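Glutathione S-transferase (Natrialba magadii ATCC 43099, PDB 6GZF) probably transfers glutathione as a dimeric Xi-class glutathione transferase, a class linked to glutathionyl-hydroquinone reductase activity. Local coordinates at residues G28-Q33 and D127-V132; D89-E94 and Y298-D303; W97-E102 and H112-L117; Y196-A201 and E209-L214. All blocks are in the same frame, centred on the assembly; numbering follows the deposited sequence.

Interaction 1 (G28-Q33 and D127-V132); sequences GSFERQ and DVTCRV
Q33 and T129 have their CA atoms 7.5 Å apart where a turn, helical in its torsions from S29 to R32, comes up beside the extended loop of 127-132; side chains do the bridging. E31 and R131 form a salt bridge. R131 NH2 gives OE1 of E31 a bond of 2.9 Å with an N-H...O angle of 162°, in the guanidinium plane and on the syn lone pair. Weak bonds from R131 NE to both carboxylate oxygens, 3.3 Å each, add to the grip, and the two planes are nearly coplanar, 6° apart. R131 NH1 turns instead to N9 O. The loop of 127-132 leads into strand 136-139 of the thioredoxin-like N-terminal domain, and R131 and V132 belong to its predicted glutathione-binding residues. F30 has CG anti to its backbone N (chi1 173°), and its ring is steeply inclined to the guanidinium of R131, with CD2 over one guanidinium face, 3.3 Å from R131 NE. Ring atom CZ of F30 meets C130 O at 3.5 Å, the oxygen lying at the ring edge. T129 CG2 approaches F30 CE1 and lies 3.7 Å from Q33 O, while T129 OG1 accepts from D13 N.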
loop_
_atom_site.group_PDB
_atom_site.type_symbol
_atom_site.label_atom_id
_atom_site.label_comp_id
_atom_site.label_asym_id
_atom_site.label_seq_id
_atom_site.Cartn_x
_atom_site.Cartn_y
_atom_site.Cartn_z
ATOM N N GLY A 28 -1.216 16.778 -17.476
ATOM C CA GLY A 28 -2.382 17.572 -17.115
ATOM C C GLY A 28 -2.737 18.669 -18.102
ATOM O O GLY A 28 -2.931 19.822 -17.713
ATOM N N SER A 29 -2.823 18.312 -19.380
ATOM C CA SER A 29 -3.078 19.295 -20.426
ATOM C C SER A 29 -4.551 19.676 -20.528
ATOM O O SER A 29 -4.880 20.780 -20.962
ATOM C CB SER A 29 -2.590 18.775 -21.777
ATOM O OG SER A 29 -3.339 17.644 -22.183
ATOM N N PHE A 30 -5.436 18.764 -20.134
ATOM C CA PHE A 30 -6.870 19.023 -20.201
ATOM C C PHE A 30 -7.271 20.167 -19.279
ATOM O O PHE A 30 -8.162 20.953 -19.599
ATOM C CB PHE A 30 -7.670 17.768 -19.842
ATOM C CG PHE A 30 -9.152 18.007 -19.740
ATOM C CD1 PHE A 30 -9.942 18.008 -20.876
ATOM C CD2 PHE A 30 -9.751 18.235 -18.511
ATOM C CE1 PHE A 30 -11.302 18.231 -20.790
ATOM C CE2 PHE A 30 -11.110 18.460 -18.419
ATOM C CZ PHE A 30 -11.886 18.458 -19.560
ATOM N N GLU A 31 -6.609 20.252 -18.132
ATOM C CA GLU A 31 -6.960 21.241 -17.124
ATOM C C GLU A 31 -6.583 22.645 -17.582
ATOM O O GLU A 31 -7.190 23.629 -17.163
ATOM C CB GLU A 31 -6.276 20.922 -15.797
ATOM C CG GLU A 31 -5.855 19.468 -15.629
ATOM C CD GLU A 31 -7.025 18.502 -15.683
ATOM O OE1 GLU A 31 -6.893 17.446 -16.336
ATOM O OE2 GLU A 31 -8.075 18.801 -15.074
ATOM N N ARG A 32 -5.575 22.730 -18.446
ATOM C CA ARG A 32 -5.191 24.004 -19.041
ATOM C C ARG A 32 -6.131 24.351 -20.192
ATOM O O ARG A 32 -6.046 25.430 -20.779
ATOM C CB ARG A 32 -3.737 23.965 -19.517
ATOM C CG ARG A 32 -2.723 23.923 -18.384
ATOM C CD ARG A 32 -1.294 23.982 -18.901
ATOM N NE ARG A 32 -0.926 22.786 -19.653
ATOM C CZ ARG A 32 -0.333 21.722 -19.118
ATOM N NH1 ARG A 32 -0.042 21.703 -17.824
ATOM N NH2 ARG A 32 -0.031 20.677 -19.876
ATOM N N GLN A 33 -7.030 23.422 -20.501
ATOM C CA GLN A 33 -8.081 23.647 -21.484
ATOM C C GLN A 33 -9.433 23.770 -20.789
ATOM O O GLN A 33 -10.475 23.823 -21.442
ATOM C CB GLN A 33 -8.121 22.504 -22.502
ATOM C CG GLN A 33 -6.843 22.320 -23.298
ATOM C CD GLN A 33 -6.797 23.194 -24.536
ATOM O OE1 GLN A 33 -7.701 23.995 -24.777
ATOM N NE2 GLN A 33 -5.747 23.038 -25.331
ATOM N N ASP A 127 -22.207 25.082 -22.295
ATOM C CA ASP A 127 -21.122 24.810 -23.235
ATOM C C ASP A 127 -19.787 24.628 -22.513
ATOM O O ASP A 127 -18.720 24.752 -23.115
ATOM C CB ASP A 127 -21.020 25.943 -24.262
ATOM C CG ASP A 127 -20.189 25.565 -25.475
ATOM O OD1 ASP A 127 -20.394 24.459 -26.016
ATOM O OD2 ASP A 127 -19.327 26.373 -25.882
ATOM N N VAL A 128 -19.853 24.318 -21.222
ATOM C CA VAL A 128 -18.656 24.274 -20.387
ATOM C C VAL A 128 -17.717 23.125 -20.764
ATOM O O VAL A 128 -18.155 22.043 -21.160
ATOM C CB VAL A 128 -19.030 24.164 -18.884
ATOM C CG1 VAL A 128 -19.631 22.801 -18.566
ATOM C CG2 VAL A 128 -17.823 24.444 -18.002
ATOM N N THR A 129 -16.417 23.387 -20.664
ATOM C CA THR A 129 -15.404 22.353 -20.823
ATOM C C THR A 129 -14.592 22.252 -19.536
ATOM O O THR A 129 -13.732 23.090 -19.269
ATOM C CB THR A 129 -14.471 22.637 -22.015
ATOM O OG1 THR A 129 -15.227 22.611 -23.232
ATOM C CG2 THR A 129 -13.371 21.589 -22.093
ATOM N N CYS A 130 -14.876 21.230 -18.734
ATOM C CA CYS A 130 -14.273 21.114 -17.411
ATOM C C CYS A 130 -14.329 19.699 -16.857
ATOM O O CYS A 130 -14.770 18.768 -17.531
ATOM C CB CYS A 130 -14.972 22.058 -16.432
ATOM S SG CYS A 130 -16.698 21.621 -16.112
ATOM N N ARG A 131 -13.873 19.553 -15.616
ATOM C CA ARG A 131 -14.026 18.312 -14.870
ATOM C C ARG A 131 -15.218 18.442 -13.928
ATOM O O ARG A 131 -15.399 19.476 -13.284
ATOM C CB ARG A 131 -12.757 17.987 -14.078
ATOM C CG ARG A 131 -11.496 17.834 -14.915
ATOM C CD ARG A 131 -11.294 16.397 -15.374
ATOM N NE ARG A 131 -9.949 16.181 -15.901
ATOM C CZ ARG A 131 -9.555 15.073 -16.521
ATOM N NH1 ARG A 131 -10.403 14.069 -16.695
ATOM N NH2 ARG A 131 -8.310 14.969 -16.967
ATOM N N VAL A 132 -16.036 17.398 -13.856
ATOM C CA VAL A 132 -17.161 17.385 -12.927
ATOM C C VAL A 132 -16.682 16.900 -11.564
ATOM O O VAL A 132 -16.540 15.699 -11.339
ATOM C CB VAL A 132 -18.309 16.490 -13.432
ATOM C CG1 VAL A 132 -19.483 16.531 -12.462
ATOM C CG2 VAL A 132 -18.748 16.931 -14.817
#

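Interaction 2 (D89-E94 and Y298-D303); sequences DPYRAE and YTTHPD
T300 lies across from Y91 and R92, its CA 6.1 Å from that of Y91. Its chi1 of -86° puts OG1 anti to the carbonyl carbon, and from there OG1 receives a weak but fairly straight bond from R92 N, 3.4 Å long. The methyl branch, CG2, goes to the arginine side chain instead, 3.8 Å from CG of R92, and lies near the guanidinium plane at the NE edge. R92 itself has CG between its backbone N and carbonyl carbon (chi1 62°), then runs extended to NE, crossing the threonine at about a right angle. Y91 has CG anti to its backbone N (chi1 178°), and its ring presents CD1 to OG1 of T299 at 3.5 Å, the oxygen lying in the ring plane. That hydroxyl is hydrogen-bonded to E295 O, one turn back in the helix. An Asx turn shapes the backbone before Y91, with Y91 N bonded to D89 OD1 from above the carboxylate plane. R92 also makes a cation-pi contact with W97, a predicted glutathione-binding residue. The whole belongs to the interface between the thioredoxin-like N-terminal domain and the helical C-terminal domain of a glutathione transferase.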
loop_
_atom_site.group_PDB
_atom_site.type_symbol
_atom_site.label_atom_id
_atom_site.label_comp_id
_atom_site.label_asym_id
_atom_site.label_seq_id
_atom_site.Cartn_x
_atom_site.Cartn_y
_atom_site.Cartn_z
ATOM N N ASP A 89 -22.930 10.036 -4.274
ATOM C CA ASP A 89 -22.492 8.651 -4.128
ATOM C C ASP A 89 -20.965 8.568 -4.110
ATOM O O ASP A 89 -20.306 9.040 -5.037
ATOM C CB ASP A 89 -23.070 7.804 -5.271
ATOM C CG ASP A 89 -22.955 6.305 -5.029
ATOM O OD1 ASP A 89 -22.144 5.875 -4.184
ATOM O OD2 ASP A 89 -23.684 5.546 -5.703
ATOM N N PRO A 90 -20.397 7.977 -3.044
ATOM C CA PRO A 90 -18.950 7.755 -2.955
ATOM C C PRO A 90 -18.420 6.894 -4.099
ATOM O O PRO A 90 -17.259 7.038 -4.480
ATOM C CB PRO A 90 -18.782 7.043 -1.605
ATOM C CG PRO A 90 -20.142 6.522 -1.266
ATOM C CD PRO A 90 -21.088 7.532 -1.824
ATOM N N TYR A 91 -19.258 6.012 -4.635
ATOM C CA TYR A 91 -18.883 5.238 -5.812
ATOM C C TYR A 91 -19.301 5.978 -7.075
ATOM O O TYR A 91 -20.405 6.516 -7.153
ATOM C CB TYR A 91 -19.514 3.843 -5.786
ATOM C CG TYR A 91 -19.188 3.015 -7.014
ATOM C CD1 TYR A 91 -18.037 2.241 -7.065
ATOM C CD2 TYR A 91 -20.030 3.010 -8.119
ATOM C CE1 TYR A 91 -17.731 1.488 -8.187
ATOM C CE2 TYR A 91 -19.732 2.262 -9.243
ATOM C CZ TYR A 91 -18.582 1.502 -9.271
ATOM O OH TYR A 91 -18.284 0.754 -10.387
ATOM N N ARG A 92 -18.414 5.997 -8.063
ATOM C CA ARG A 92 -18.713 6.634 -9.339
ATOM C C ARG A 92 -18.042 5.891 -10.489
ATOM O O ARG A 92 -17.036 5.207 -10.296
ATOM C CB ARG A 92 -18.266 8.095 -9.329
ATOM C CG ARG A 92 -16.774 8.287 -9.137
ATOM C CD ARG A 92 -16.336 9.639 -9.664
ATOM N NE ARG A 92 -14.997 10.003 -9.213
ATOM C CZ ARG A 92 -14.474 11.215 -9.353
ATOM N NH1 ARG A 92 -15.182 12.177 -9.929
ATOM N NH2 ARG A 92 -13.248 11.468 -8.916
ATOM N N ALA A 93 -18.605 6.028 -11.683
ATOM C CA ALA A 93 -18.060 5.365 -12.859
ATOM C C ALA A 93 -18.168 6.247 -14.100
ATOM O O ALA A 93 -17.754 7.407 -14.088
ATOM C CB ALA A 93 -18.763 4.035 -13.091
ATOM N N GLU A 94 -18.743 5.688 -15.161
ATOM C CA GLU A 94 -18.764 6.328 -16.474
ATOM C C GLU A 94 -19.518 7.656 -16.505
ATOM O O GLU A 94 -19.324 8.461 -17.416
ATOM C CB GLU A 94 -19.376 5.377 -17.508
ATOM C CG GLU A 94 -18.938 3.928 -17.364
ATOM C CD GLU A 94 -19.885 3.116 -16.501
ATOM O OE1 GLU A 94 -21.105 3.379 -16.547
ATOM O OE2 GLU A 94 -19.410 2.215 -15.777
ATOM N N TYR A 298 -10.726 2.828 -3.103
ATOM C CA TYR A 298 -10.341 1.447 -3.384
ATOM C C TYR A 298 -11.166 0.780 -4.488
ATOM O O TYR A 298 -10.746 -0.237 -5.036
ATOM C CB TYR A 298 -10.418 0.604 -2.106
ATOM C CG TYR A 298 -9.255 0.823 -1.160
ATOM C CD1 TYR A 298 -8.006 0.277 -1.429
ATOM C CD2 TYR A 298 -9.406 1.568 0.003
ATOM C CE1 TYR A 298 -6.939 0.473 -0.572
ATOM C CE2 TYR A 298 -8.345 1.768 0.867
ATOM C CZ TYR A 298 -7.114 1.218 0.575
ATOM O OH TYR A 298 -6.054 1.414 1.431
ATOM N N THR A 299 -12.326 1.342 -4.822
ATOM C CA THR A 299 -13.194 0.719 -5.826
ATOM C C THR A 299 -13.509 1.610 -7.032
ATOM O O THR A 299 -14.149 1.160 -7.981
ATOM C CB THR A 299 -14.537 0.271 -5.208
ATOM O OG1 THR A 299 -15.368 1.414 -4.974
ATOM C CG2 THR A 299 -14.313 -0.477 -3.903
ATOM N N THR A 300 -13.062 2.862 -7.002
ATOM C CA THR A 300 -13.369 3.806 -8.077
ATOM C C THR A 300 -12.155 3.971 -9.000
ATOM O O THR A 300 -12.271 4.466 -10.122
ATOM C CB THR A 300 -13.847 5.174 -7.481
ATOM O OG1 THR A 300 -15.256 5.112 -7.226
ATOM C CG2 THR A 300 -13.571 6.362 -8.393
ATOM N N HIS A 301 -10.998 3.498 -8.544
ATOM C CA HIS A 301 -9.767 3.584 -9.331
ATOM C C HIS A 301 -9.340 2.224 -9.891
ATOM O O HIS A 301 -8.610 1.485 -9.233
ATOM C CB HIS A 301 -8.636 4.166 -8.479
ATOM C CG HIS A 301 -8.921 5.535 -7.943
ATOM N ND1 HIS A 301 -8.118 6.148 -7.010
ATOM C CD2 HIS A 301 -9.923 6.406 -8.211
ATOM C CE1 HIS A 301 -8.611 7.342 -6.723
ATOM N NE2 HIS A 301 -9.704 7.522 -7.440
ATOM N N PRO A 302 -9.787 1.895 -11.117
ATOM C CA PRO A 302 -9.477 0.597 -11.731
ATOM C C PRO A 302 -8.000 0.422 -12.088
ATOM O O PRO A 302 -7.467 -0.674 -11.936
ATOM C CB PRO A 302 -10.337 0.595 -13.002
ATOM C CG PRO A 302 -11.387 1.631 -12.767
ATOM C CD PRO A 302 -10.697 2.684 -11.961
ATOM N N ASP A 303 -7.353 1.483 -12.560
ATOM C CA ASP A 303 -5.965 1.383 -13.004
ATOM C C ASP A 303 -4.970 1.490 -11.851
ATOM O O ASP A 303 -3.760 1.399 -12.057
ATOM C CB ASP A 303 -5.659 2.456 -14.049
ATOM C CG ASP A 303 -5.938 1.988 -15.464
ATOM O OD1 ASP A 303 -6.846 1.150 -15.649
ATOM O OD2 ASP A 303 -5.245 2.456 -16.393
#

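Interaction 3 (W97-E102 and H112-L117); sequences WQFTPE and HDVDYL
Two backbone bonds tie W97 and F99 to L117 and D115. L117 N gives its hydrogen to W97 O at 2.8 Å, and F99 N gives its own to D115 O at 2.9 Å. Both are close to straight. They flank Q98 and Y116, whose CA atoms come within 4.2 Å, making these two the non-hydrogen-bonded pair of a single antiparallel bridge. The bridge closes off residues 99-115 within the long excursion between strand 84-87 and helix 117-124 of the thioredoxin-like domain, and W97, a predicted glutathione-binding residue, sits next to it. D115 O also takes a CA-H...O contact from Q98 CA. The side chains of Q98 and Y116 run side by side, pointing the same way, with Q98 CB 3.4 Å from Y116 CD1 and OE1 of Q98 in the ring plane at its edge. NE2 of Q98 is bonded to D89 OD2, which T100 OG1 also reaches, and E119 OE2 accepts from Y116 N and, weakly, from D115 N. Apolar contacts fill the other face. F99 has CE1 3.5 Å from V114 CG2 and CZ 3.9 Å from L117 CD1, while W97 CB meets L117 CB at 3.7 Å.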
loop_
_atom_site.group_PDB
_atom_site.type_symbol
_atom_site.label_atom_id
_atom_site.label_comp_id
_atom_site.label_asym_id
_atom_site.label_seq_id
_atom_site.Cartn_x
_atom_site.Cartn_y
_atom_site.Cartn_z
ATOM N N TRP A 97 -19.664 11.760 -10.755
ATOM C CA TRP A 97 -20.384 11.868 -9.489
ATOM C C TRP A 97 -21.884 11.683 -9.697
ATOM O O TRP A 97 -22.496 12.386 -10.499
ATOM C CB TRP A 97 -20.121 13.222 -8.824
ATOM C CG TRP A 97 -18.724 13.421 -8.310
ATOM C CD1 TRP A 97 -17.830 14.370 -8.716
ATOM C CD2 TRP A 97 -18.065 12.668 -7.282
ATOM N NE1 TRP A 97 -16.657 14.252 -8.012
ATOM C CE2 TRP A 97 -16.775 13.214 -7.125
ATOM C CE3 TRP A 97 -18.440 11.582 -6.484
ATOM C CZ2 TRP A 97 -15.859 12.711 -6.203
ATOM C CZ3 TRP A 97 -17.529 11.086 -5.567
ATOM C CH2 TRP A 97 -16.253 11.650 -5.434
ATOM N N GLN A 98 -22.470 10.734 -8.974
ATOM C CA GLN A 98 -23.893 10.450 -9.112
ATOM C C GLN A 98 -24.626 10.556 -7.780
ATOM O O GLN A 98 -24.009 10.545 -6.715
ATOM C CB GLN A 98 -24.105 9.057 -9.710
ATOM C CG GLN A 98 -23.700 7.914 -8.799
ATOM C CD GLN A 98 -23.916 6.557 -9.438
ATOM O OE1 GLN A 98 -24.308 6.462 -10.603
ATOM N NE2 GLN A 98 -23.664 5.497 -8.679
ATOM N N PHE A 99 -25.949 10.662 -7.852
ATOM C CA PHE A 99 -26.776 10.740 -6.656
ATOM C C PHE A 99 -27.490 9.417 -6.397
ATOM O O PHE A 99 -28.228 8.921 -7.249
ATOM C CB PHE A 99 -27.794 11.876 -6.778
ATOM C CG PHE A 99 -27.176 13.245 -6.788
ATOM C CD1 PHE A 99 -26.739 13.815 -7.972
ATOM C CD2 PHE A 99 -27.029 13.960 -5.611
ATOM C CE1 PHE A 99 -26.169 15.073 -7.982
ATOM C CE2 PHE A 99 -26.461 15.218 -5.615
ATOM C CZ PHE A 99 -26.030 15.776 -6.802
ATOM N N THR A 100 -27.256 8.851 -5.219
ATOM C CA THR A 100 -27.871 7.589 -4.827
ATOM C C THR A 100 -28.424 7.707 -3.408
ATOM O O THR A 100 -27.780 7.286 -2.447
ATOM C CB THR A 100 -26.865 6.425 -4.903
ATOM O OG1 THR A 100 -26.131 6.507 -6.131
ATOM C CG2 THR A 100 -27.585 5.088 -4.832
ATOM N N PRO A 101 -29.630 8.281 -3.278
ATOM C CA PRO A 101 -30.216 8.655 -1.984
ATOM C C PRO A 101 -30.459 7.478 -1.043
ATOM O O PRO A 101 -30.376 7.651 0.173
ATOM C CB PRO A 101 -31.545 9.309 -2.379
ATOM C CG PRO A 101 -31.872 8.729 -3.714
ATOM C CD PRO A 101 -30.550 8.549 -4.398
ATOM N N GLU A 102 -30.754 6.303 -1.591
ATOM C CA GLU A 102 -31.025 5.134 -0.761
ATOM C C GLU A 102 -29.762 4.641 -0.058
ATOM O O GLU A 102 -29.834 4.007 0.996
ATOM C CB GLU A 102 -31.638 4.005 -1.597
ATOM C CG GLU A 102 -30.739 3.475 -2.701
ATOM C CD GLU A 102 -31.039 4.098 -4.050
ATOM O OE1 GLU A 102 -31.506 5.257 -4.081
ATOM O OE2 GLU A 102 -30.812 3.428 -5.079
ATOM N N HIS A 112 -32.446 20.261 -8.097
ATOM C CA HIS A 112 -33.116 19.880 -9.339
ATOM C C HIS A 112 -33.362 18.378 -9.462
ATOM O O HIS A 112 -33.853 17.914 -10.492
ATOM C CB HIS A 112 -32.305 20.365 -10.543
ATOM C CG HIS A 112 -32.282 21.853 -10.693
ATOM N ND1 HIS A 112 -33.431 22.607 -10.811
ATOM C CD2 HIS A 112 -31.251 22.729 -10.743
ATOM C CE1 HIS A 112 -33.106 23.883 -10.926
ATOM N NE2 HIS A 112 -31.792 23.984 -10.887
ATOM N N ASP A 113 -33.025 17.633 -8.412
ATOM C CA ASP A 113 -33.231 16.184 -8.374
ATOM C C ASP A 113 -32.592 15.499 -9.581
ATOM O O ASP A 113 -33.240 14.732 -10.294
ATOM C CB ASP A 113 -34.727 15.855 -8.304
ATOM C CG ASP A 113 -34.991 14.398 -7.977
ATOM O OD1 ASP A 113 -34.114 13.754 -7.365
ATOM O OD2 ASP A 113 -36.077 13.894 -8.336
ATOM N N VAL A 114 -31.317 15.788 -9.812
ATOM C CA VAL A 114 -30.605 15.226 -10.952
ATOM C C VAL A 114 -30.006 13.862 -10.619
ATOM O O VAL A 114 -29.722 13.564 -9.460
ATOM C CB VAL A 114 -29.487 16.168 -11.439
ATOM C CG1 VAL A 114 -30.075 17.492 -11.899
ATOM C CG2 VAL A 114 -28.463 16.393 -10.339
ATOM N N ASP A 115 -29.825 13.038 -11.645
ATOM C CA ASP A 115 -29.207 11.730 -11.475
ATOM C C ASP A 115 -27.706 11.872 -11.254
ATOM O O ASP A 115 -27.125 11.191 -10.410
ATOM C CB ASP A 115 -29.479 10.842 -12.691
ATOM C CG ASP A 115 -30.954 10.563 -12.892
ATOM O OD1 ASP A 115 -31.657 10.318 -11.888
ATOM O OD2 ASP A 115 -31.410 10.587 -14.055
ATOM N N TYR A 116 -27.086 12.769 -12.012
ATOM C CA TYR A 116 -25.640 12.938 -11.963
ATOM C C TYR A 116 -25.246 14.399 -11.783
ATOM O O TYR A 116 -26.005 15.307 -12.122
ATOM C CB TYR A 116 -25.003 12.373 -13.232
ATOM C CG TYR A 116 -25.502 10.990 -13.583
ATOM C CD1 TYR A 116 -25.050 9.876 -12.894
ATOM C CD2 TYR A 116 -26.429 10.800 -14.600
ATOM C CE1 TYR A 116 -25.504 8.610 -13.202
ATOM C CE2 TYR A 116 -26.889 9.536 -14.919
ATOM C CZ TYR A 116 -26.421 8.444 -14.216
ATOM O OH TYR A 116 -26.874 7.184 -14.528
ATOM N N LEU A 117 -24.047 14.616 -11.249
ATOM C CA LEU A 117 -23.554 15.961 -10.974
ATOM C C LEU A 117 -23.271 16.735 -12.257
ATOM O O LEU A 117 -23.296 17.967 -12.265
ATOM C CB LEU A 117 -22.288 15.895 -10.117
ATOM C CG LEU A 117 -21.889 17.170 -9.371
ATOM C CD1 LEU A 117 -22.829 17.425 -8.204
ATOM C CD2 LEU A 117 -20.445 17.087 -8.895
#

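Interaction 4 (Y196-A201 and E209-L214); sequences YRAGFA and EAVAEL
A198 and A210 bring helices 194-199 and 204-224 together in the all-helical C-terminal domain of the glutathione transferase fold, their CA atoms 5.2 Å apart. Small side chains make this closeness possible. The apolar part is methyl against methyl: CB of A198 lies 3.9 Å from CB of A210 and 4.1 Å from CG2 of V211, which stands anti to its own carbonyl carbon. V211 also packs on R312 of the second subunit, and A198 on Y207 nearer the start of the longer helix. R197 adds the aliphatic stem of its side chain. Its CG, anti to the backbone N (chi1 176°), rests 3.7 Å from A210 CB, and the chain then runs extended to NE.

The polar part lies at the far end of that arginine. NH1 of R197 and OE1 of E209 form a salt bridge of 3.3 Å, with a weak, bent hydrogen bond in it; the oxygen is at the guanidinium edge, while the carboxylate is turned 61° against the guanidinium. NH2 of the same group lies 3.5 Å from CA of A210.

The aromatic part concerns another side of helix 194-199, where Y196, the predicted proton donor/acceptor, has its hydroxyl bonded to those of Y254 and Y297. Next to it, CE2 of F200 lies in the plane of the Y196 ring, at its edge.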
loop_
_atom_site.group_PDB
_atom_site.type_symbol
_atom_site.label_atom_id
_atom_site.label_comp_id
_atom_site.label_asym_id
_atom_site.label_seq_id
_atom_site.Cartn_x
_atom_site.Cartn_y
_atom_site.Cartn_z
ATOM N N TYR A 196 -1.704 12.475 -4.545
ATOM C CA TYR A 196 -2.351 12.086 -5.794
ATOM C C TYR A 196 -1.344 12.019 -6.935
ATOM O O TYR A 196 -1.489 11.218 -7.859
ATOM C CB TYR A 196 -3.481 13.057 -6.143
ATOM C CG TYR A 196 -4.640 13.009 -5.174
ATOM C CD1 TYR A 196 -4.640 13.783 -4.022
ATOM C CD2 TYR A 196 -5.731 12.183 -5.410
ATOM C CE1 TYR A 196 -5.696 13.738 -3.133
ATOM C CE2 TYR A 196 -6.792 12.131 -4.526
ATOM C CZ TYR A 196 -6.769 12.911 -3.390
ATOM O OH TYR A 196 -7.823 12.860 -2.510
ATOM N N ARG A 197 -0.323 12.867 -6.865
ATOM C CA ARG A 197 0.751 12.849 -7.849
ATOM C C ARG A 197 1.535 11.549 -7.728
ATOM O O ARG A 197 1.959 10.971 -8.727
ATOM C CB ARG A 197 1.673 14.057 -7.663
ATOM C CG ARG A 197 2.884 14.077 -8.582
ATOM C CD ARG A 197 3.476 15.474 -8.679
ATOM N NE ARG A 197 4.774 15.483 -9.347
ATOM C CZ ARG A 197 5.934 15.666 -8.722
ATOM N NH1 ARG A 197 7.068 15.660 -9.409
ATOM N NH2 ARG A 197 5.958 15.861 -7.411
ATOM N N ALA A 198 1.709 11.089 -6.494
ATOM C CA ALA A 198 2.390 9.830 -6.233
ATOM C C ALA A 198 1.507 8.643 -6.603
ATOM O O ALA A 198 1.989 7.636 -7.120
ATOM C CB ALA A 198 2.805 9.747 -4.771
ATOM N N GLY A 199 0.210 8.771 -6.338
ATOM C CA GLY A 199 -0.732 7.690 -6.567
ATOM C C GLY A 199 -1.030 7.413 -8.028
ATOM O O GLY A 199 -1.073 6.257 -8.450
ATOM N N PHE A 200 -1.243 8.472 -8.802
ATOM C CA PHE A 200 -1.543 8.329 -10.222
ATOM C C PHE A 200 -0.277 8.428 -11.067
ATOM O O PHE A 200 -0.346 8.581 -12.286
ATOM C CB PHE A 200 -2.552 9.388 -10.671
ATOM C CG PHE A 200 -3.813 9.406 -9.857
ATOM C CD1 PHE A 200 -4.401 8.225 -9.436
ATOM C CD2 PHE A 200 -4.410 10.605 -9.510
ATOM C CE1 PHE A 200 -5.560 8.240 -8.684
ATOM C CE2 PHE A 200 -5.569 10.628 -8.759
ATOM C CZ PHE A 200 -6.144 9.445 -8.344
ATOM N N ALA A 201 0.877 8.340 -10.410
ATOM C CA ALA A 201 2.162 8.384 -11.101
ATOM C C ALA A 201 2.273 7.239 -12.100
ATOM O O ALA A 201 1.946 6.095 -11.784
ATOM C CB ALA A 201 3.306 8.329 -10.103
ATOM N N GLU A 209 9.947 11.753 -6.822
ATOM C CA GLU A 209 9.924 13.146 -6.391
ATOM C C GLU A 209 8.700 13.443 -5.532
ATOM O O GLU A 209 8.797 14.127 -4.513
ATOM C CB GLU A 209 9.947 14.083 -7.599
ATOM C CG GLU A 209 11.251 14.074 -8.373
ATOM C CD GLU A 209 11.174 14.896 -9.645
ATOM O OE1 GLU A 209 10.384 15.864 -9.679
ATOM O OE2 GLU A 209 11.900 14.576 -10.611
ATOM N N ALA A 210 7.551 12.921 -5.952
ATOM C CA ALA A 210 6.295 13.149 -5.246
ATOM C C ALA A 210 6.339 12.580 -3.833
ATOM O O ALA A 210 5.780 13.161 -2.905
ATOM C CB ALA A 210 5.135 12.546 -6.023
ATOM N N VAL A 211 7.012 11.446 -3.674
ATOM C CA VAL A 211 7.146 10.809 -2.369
ATOM C C VAL A 211 8.204 11.510 -1.520
ATOM O O VAL A 211 7.996 11.755 -0.329
ATOM C CB VAL A 211 7.504 9.316 -2.509
ATOM C CG1 VAL A 211 7.838 8.713 -1.153
ATOM C CG2 VAL A 211 6.361 8.563 -3.159
ATOM N N ALA A 212 9.333 11.840 -2.142
ATOM C CA ALA A 212 10.427 12.514 -1.451
ATOM C C ALA A 212 9.989 13.870 -0.905
ATOM O O ALA A 212 10.245 14.193 0.254
ATOM C CB ALA A 212 11.619 12.679 -2.379
ATOM N N GLU A 213 9.322 14.654 -1.747
ATOM C CA GLU A 213 8.838 15.972 -1.350
ATOM C C GLU A 213 7.759 15.880 -0.277
ATOM O O GLU A 213 7.704 16.709 0.631
ATOM C CB GLU A 213 8.298 16.729 -2.566
ATOM C CG GLU A 213 9.370 17.364 -3.434
ATOM C CD GLU A 213 9.337 18.879 -3.380
ATOM O OE1 GLU A 213 8.327 19.437 -2.899
ATOM O OE2 GLU A 213 10.320 19.515 -3.818
ATOM N N LEU A 214 6.906 14.866 -0.390
ATOM C CA LEU A 214 5.792 14.677 0.534
ATOM C C LEU A 214 6.257 14.450 1.968
ATOM O O LEU A 214 5.915 15.217 2.868
ATOM C CB LEU A 214 4.924 13.502 0.078
ATOM C CG LEU A 214 3.854 12.966 1.034
ATOM C CD1 LEU A 214 2.874 14.056 1.442
ATOM C CD2 LEU A 214 3.124 11.797 0.393
#

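From the N terminus, residues 28-33 pair with 127-132, so interaction 1 closes a loop that holds strands 56-60 and 84-87 and helices 65-77 and 117-124, with interaction 3 nested inside. Interaction 2 opens within that loop at 89-94 and closes only at 298-303, so the two cross; interactions 3 and 4 both nest inside interaction 2. Interaction 4, a short closure between neighbouring helices, follows interactions 1 and 3 in series. Contacts carry the connection further: V132 of interaction 1 meets W97 and L117 of interaction 3, and residues 89-94 lie directly against 97-102. Interaction 2 ties the N-terminal domain to the helical one, and its H301 also reaches F200 of interaction 4.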